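Local coordinates for conserved protein (Methanosarcina mazei, PDB 2NR4) that binds flavin mononucleotide as a DUF447-family flavoprotein, although the structure alone does not show what reaction, if any, the bound flavin serves, at the flavin mononucleotide site. Residues are numbered along the deposited sequence; one frame, centred on the assembly and turned at random.

The flavin mononucleotide site. Residues 32, 43-48, 59-61, 64-66, 91, 164, 167-168. With FMN (flavin mononucleotide), chain B.
In this DUF447 flavoprotein, FMN lies along strand 43-51, its isoalloxazine packed between Pro46 and Ile47 of that strand on one face and Phe61 of strand 57-61 on the other, its phosphate at the start of helix 65-73. The Ile47 chain, CG1 anti to its carbonyl carbon (chi1 -64°), lays CD1 over the pyrimidine ring, 3.6 Å from the ring centroid, while Pro46 CB rests on the dimethylbenzene ring. From the opposite face Phe61 comes up edge-on: with CG beside its backbone N, the phenyl plane is turned 65° to the pyrimidine and its CD2 edge reaches FMN C2 at 3.5 Å. An alanine here would remove this ring, and would probably loosen the pyrimidine against Ile47 on the far face.

Main-chain groups read the pyrimidine rim. Gly48 N donates almost straight to FMN O4 (2.7 Å, 174° at H), FMN N3 donates to Arg59 O, and Phe61 N binds FMN O2, a pattern matched to the uracil-like edge. Water joins O4 to Gly48 and Arg59, and a second water links O2 to Ser64 OG. At the other end, the methyl groups meet helix 158-176: Val168 CG2 touches C7M at 3.7 Å, and Thr167 CB packs against C8M, while its hydroxyl OG1, held between its backbone N and carbonyl carbon, donates to Leu164 O on the same helix from above the carbonyl plane.

The ribityl 2'-hydroxyl, O2', donates onto a lone pair of Pro46 O, and O4' does likewise to Thr91 O. Two donors of Thr66 grip phosphate oxygen O2P: its backbone N and its hydroxyl OG1, at 2.6 Å, which stands anti to the carbonyl carbon. His65 N binds O1P at 2.7 Å, so the helix N-terminus faces the phosphate and its dipole would be expected to favour the negative charge. Across from it Ala45 CB packs against C5'.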
loop_
_atom_site.group_PDB
_atom_site.type_symbol
_atom_site.label_atom_id
_atom_site.label_comp_id
_atom_site.label_asym_id
_atom_site.label_seq_id
_atom_site.Cartn_x
_atom_site.Cartn_y
_atom_site.Cartn_z
ATOM N N GLU A 32 2.607 2.904 -8.332
ATOM C CA GLU A 32 1.342 3.546 -8.743
ATOM C C GLU A 32 1.294 4.937 -8.146
ATOM O O GLU A 32 1.099 5.123 -6.915
ATOM C CB GLU A 32 0.123 2.721 -8.306
ATOM C CG GLU A 32 0.191 1.218 -8.729
ATOM C CD GLU A 32 0.025 0.983 -10.226
ATOM O OE1 GLU A 32 -0.262 1.964 -10.991
ATOM O OE2 GLU A 32 0.195 -0.200 -10.660
ATOM N N ASN A 43 -2.941 18.781 -15.580
ATOM C CA ASN A 43 -3.767 17.601 -15.616
ATOM C C ASN A 43 -3.134 16.573 -14.689
ATOM O O ASN A 43 -1.897 16.533 -14.533
ATOM C CB ASN A 43 -3.700 16.996 -17.016
ATOM C CG ASN A 43 -4.614 15.803 -17.163
ATOM O OD1 ASN A 43 -4.172 14.629 -17.271
ATOM N ND2 ASN A 43 -5.895 16.079 -17.150
ATOM N N ALA A 44 -3.968 15.765 -14.066
ATOM C CA ALA A 44 -3.449 14.685 -13.223
ATOM C C ALA A 44 -4.124 13.382 -13.627
ATOM O O ALA A 44 -5.304 13.371 -13.961
ATOM C CB ALA A 44 -3.742 14.997 -11.775
ATOM N N ALA A 45 -3.404 12.269 -13.556
ATOM C CA ALA A 45 -4.029 10.953 -13.836
ATOM C C ALA A 45 -3.177 9.846 -13.206
ATOM O O ALA A 45 -1.967 9.954 -13.226
ATOM C CB ALA A 45 -4.087 10.739 -15.339
ATOM N N PRO A 46 -3.799 8.805 -12.643
ATOM C CA PRO A 46 -2.978 7.656 -12.173
ATOM C C PRO A 46 -2.217 6.990 -13.296
ATOM O O PRO A 46 -2.739 6.773 -14.402
ATOM C CB PRO A 46 -3.997 6.710 -11.551
ATOM C CG PRO A 46 -5.078 7.621 -11.121
ATOM C CD PRO A 46 -5.205 8.624 -12.266
ATOM N N ILE A 47 -0.943 6.711 -13.010
ATOM C CA ILE A 47 -0.051 6.102 -13.980
ATOM C C ILE A 47 0.918 5.251 -13.204
ATOM O O ILE A 47 1.321 5.633 -12.115
ATOM C CB ILE A 47 0.769 7.207 -14.719
ATOM C CG1 ILE A 47 -0.164 8.125 -15.544
ATOM C CG2 ILE A 47 1.824 6.609 -15.607
ATOM C CD1 ILE A 47 -0.637 7.492 -16.850
ATOM N N GLY A 48 1.299 4.109 -13.764
ATOM C CA GLY A 48 2.328 3.262 -13.115
ATOM C C GLY A 48 3.691 3.617 -13.721
ATOM O O GLY A 48 3.844 3.610 -14.943
ATOM N N ARG A 59 4.140 3.515 -19.692
ATOM C CA ARG A 59 3.430 3.022 -20.852
ATOM C C ARG A 59 2.127 3.762 -20.746
ATOM O O ARG A 59 1.360 3.538 -19.800
ATOM C CB ARG A 59 3.155 1.506 -20.769
ATOM C CG ARG A 59 4.364 0.600 -20.693
ATOM C CD ARG A 59 3.999 -0.878 -21.075
ATOM N NE ARG A 59 5.160 -1.789 -20.976
ATOM C CZ ARG A 59 5.905 -2.208 -22.001
ATOM N NH1 ARG A 59 5.613 -1.858 -23.244
ATOM N NH2 ARG A 59 6.944 -3.014 -21.783
ATOM N N LEU A 60 1.902 4.691 -21.659
ATOM C CA LEU A 60 0.672 5.475 -21.640
ATOM C C LEU A 60 -0.303 5.015 -22.737
ATOM O O LEU A 60 0.053 4.913 -23.905
ATOM C CB LEU A 60 0.992 6.959 -21.816
ATOM C CG LEU A 60 2.169 7.558 -21.060
ATOM C CD1 LEU A 60 2.521 8.917 -21.631
ATOM C CD2 LEU A 60 1.783 7.713 -19.597
ATOM N N PHE A 61 -1.544 4.740 -22.353
ATOM C CA PHE A 61 -2.608 4.449 -23.292
ATOM C C PHE A 61 -2.832 5.630 -24.236
ATOM O O PHE A 61 -2.940 6.783 -23.807
ATOM C CB PHE A 61 -3.897 4.107 -22.533
ATOM C CG PHE A 61 -3.849 2.770 -21.846
ATOM C CD1 PHE A 61 -3.601 1.605 -22.581
ATOM C CD2 PHE A 61 -4.052 2.668 -20.478
ATOM C CE1 PHE A 61 -3.556 0.354 -21.956
ATOM C CE2 PHE A 61 -3.997 1.435 -19.840
ATOM C CZ PHE A 61 -3.747 0.266 -20.579
ATOM N N SER A 64 -5.227 9.603 -24.199
ATOM C CA SER A 64 -5.499 10.215 -22.910
ATOM C C SER A 64 -4.915 11.629 -22.825
ATOM O O SER A 64 -4.089 12.031 -23.646
ATOM C CB SER A 64 -4.919 9.352 -21.801
ATOM O OG SER A 64 -3.493 9.421 -21.802
ATOM N N HIS A 65 -5.322 12.390 -21.820
ATOM C CA HIS A 65 -4.750 13.716 -21.706
ATOM C C HIS A 65 -3.246 13.655 -21.349
ATOM O O HIS A 65 -2.438 14.436 -21.861
ATOM C CB HIS A 65 -5.581 14.588 -20.763
ATOM C CG HIS A 65 -6.664 15.357 -21.471
ATOM N ND1 HIS A 65 -6.392 16.304 -22.445
ATOM C CD2 HIS A 65 -8.014 15.307 -21.360
ATOM C CE1 HIS A 65 -7.527 16.821 -22.881
ATOM N NE2 HIS A 65 -8.528 16.225 -22.250
ATOM N N THR A 66 -2.875 12.722 -20.476
ATOM C CA THR A 66 -1.453 12.518 -20.137
ATOM C C THR A 66 -0.640 12.209 -21.382
ATOM O O THR A 66 0.451 12.751 -21.587
ATOM C CB THR A 66 -1.318 11.337 -19.142
ATOM O OG1 THR A 66 -2.141 11.603 -18.020
ATOM C CG2 THR A 66 0.108 11.148 -18.694
ATOM N N THR A 91 -8.703 10.059 -11.475
ATOM C CA THR A 91 -9.048 9.089 -12.507
ATOM C C THR A 91 -10.269 9.497 -13.295
ATOM O O THR A 91 -10.286 9.373 -14.513
ATOM C CB THR A 91 -9.345 7.681 -11.910
ATOM O OG1 THR A 91 -8.198 7.221 -11.223
ATOM C CG2 THR A 91 -9.754 6.677 -13.011
ATOM N N LEU A 164 -7.865 1.006 -5.144
ATOM C CA LEU A 164 -6.964 1.001 -6.289
ATOM C C LEU A 164 -7.457 0.004 -7.360
ATOM O O LEU A 164 -7.520 0.325 -8.560
ATOM C CB LEU A 164 -5.574 0.577 -5.820
ATOM C CG LEU A 164 -4.376 1.323 -6.337
ATOM C CD1 LEU A 164 -4.597 2.835 -6.030
ATOM C CD2 LEU A 164 -3.080 0.790 -5.608
ATOM N N THR A 167 -10.755 1.079 -9.041
ATOM C CA THR A 167 -10.543 2.137 -10.045
ATOM C C THR A 167 -10.065 1.517 -11.370
ATOM O O THR A 167 -10.553 1.883 -12.432
ATOM C CB THR A 167 -9.566 3.258 -9.580
ATOM O OG1 THR A 167 -8.238 2.717 -9.414
ATOM C CG2 THR A 167 -10.016 3.821 -8.250
ATOM N N VAL A 168 -9.192 0.513 -11.310
ATOM C CA VAL A 168 -8.754 -0.173 -12.532
ATOM C C VAL A 168 -9.970 -0.827 -13.207
ATOM O O VAL A 168 -10.273 -0.574 -14.403
ATOM C CB VAL A 168 -7.607 -1.182 -12.244
ATOM C CG1 VAL A 168 -7.099 -1.856 -13.558
ATOM C CG2 VAL A 168 -6.459 -0.455 -11.611
HETATM N N1 FMN B . -3.025 4.678 -17.781
HETATM C C2 FMN B . -1.873 4.628 -18.537
HETATM O O2 FMN B . -1.904 5.070 -19.683
HETATM N N3 FMN B . -0.724 4.063 -18.025
HETATM C C4 FMN B . -0.711 3.560 -16.733
HETATM O O4 FMN B . 0.343 3.255 -16.190
HETATM C C4A FMN B . -1.868 3.617 -15.961
HETATM N N5 FMN B . -1.883 3.113 -14.670
HETATM C C5A FMN B . -3.029 3.187 -13.891
HETATM C C6 FMN B . -3.019 2.688 -12.582
HETATM C C7 FMN B . -4.159 2.758 -11.794
HETATM C C7M FMN B . -4.125 2.148 -10.421
HETATM C C8 FMN B . -5.334 3.321 -12.338
HETATM C C8M FMN B . -6.530 3.571 -11.499
HETATM C C9 FMN B . -5.355 3.817 -13.649
HETATM C C9A FMN B . -4.184 3.758 -14.426
HETATM N N10 FMN B . -4.173 4.250 -15.733
HETATM C C10 FMN B . -3.026 4.179 -16.496
HETATM C "C1'" FMN B . -5.446 4.717 -16.372
HETATM C "C2'" FMN B . -5.496 6.238 -16.289
HETATM O "O2'" FMN B . -5.275 6.644 -14.965
HETATM C "C3'" FMN B . -6.883 6.687 -16.685
HETATM O "O3'" FMN B . -7.111 6.301 -18.030
HETATM C "C4'" FMN B . -7.059 8.190 -16.482
HETATM O "O4'" FMN B . -8.440 8.421 -16.608
HETATM C "C5'" FMN B . -6.277 9.014 -17.513
HETATM O "O5'" FMN B . -6.734 10.351 -17.525
HETATM P P FMN B . -6.067 11.556 -18.386
HETATM O O1P FMN B . -6.852 11.589 -19.708
HETATM O O2P FMN B . -4.596 11.193 -18.696
HETATM O O3P FMN B . -6.302 12.854 -17.611
HETATM O O HOH W 1 2.941 2.808 -17.159
HETATM O O HOH W 2 -2.210 7.635 -20.166
#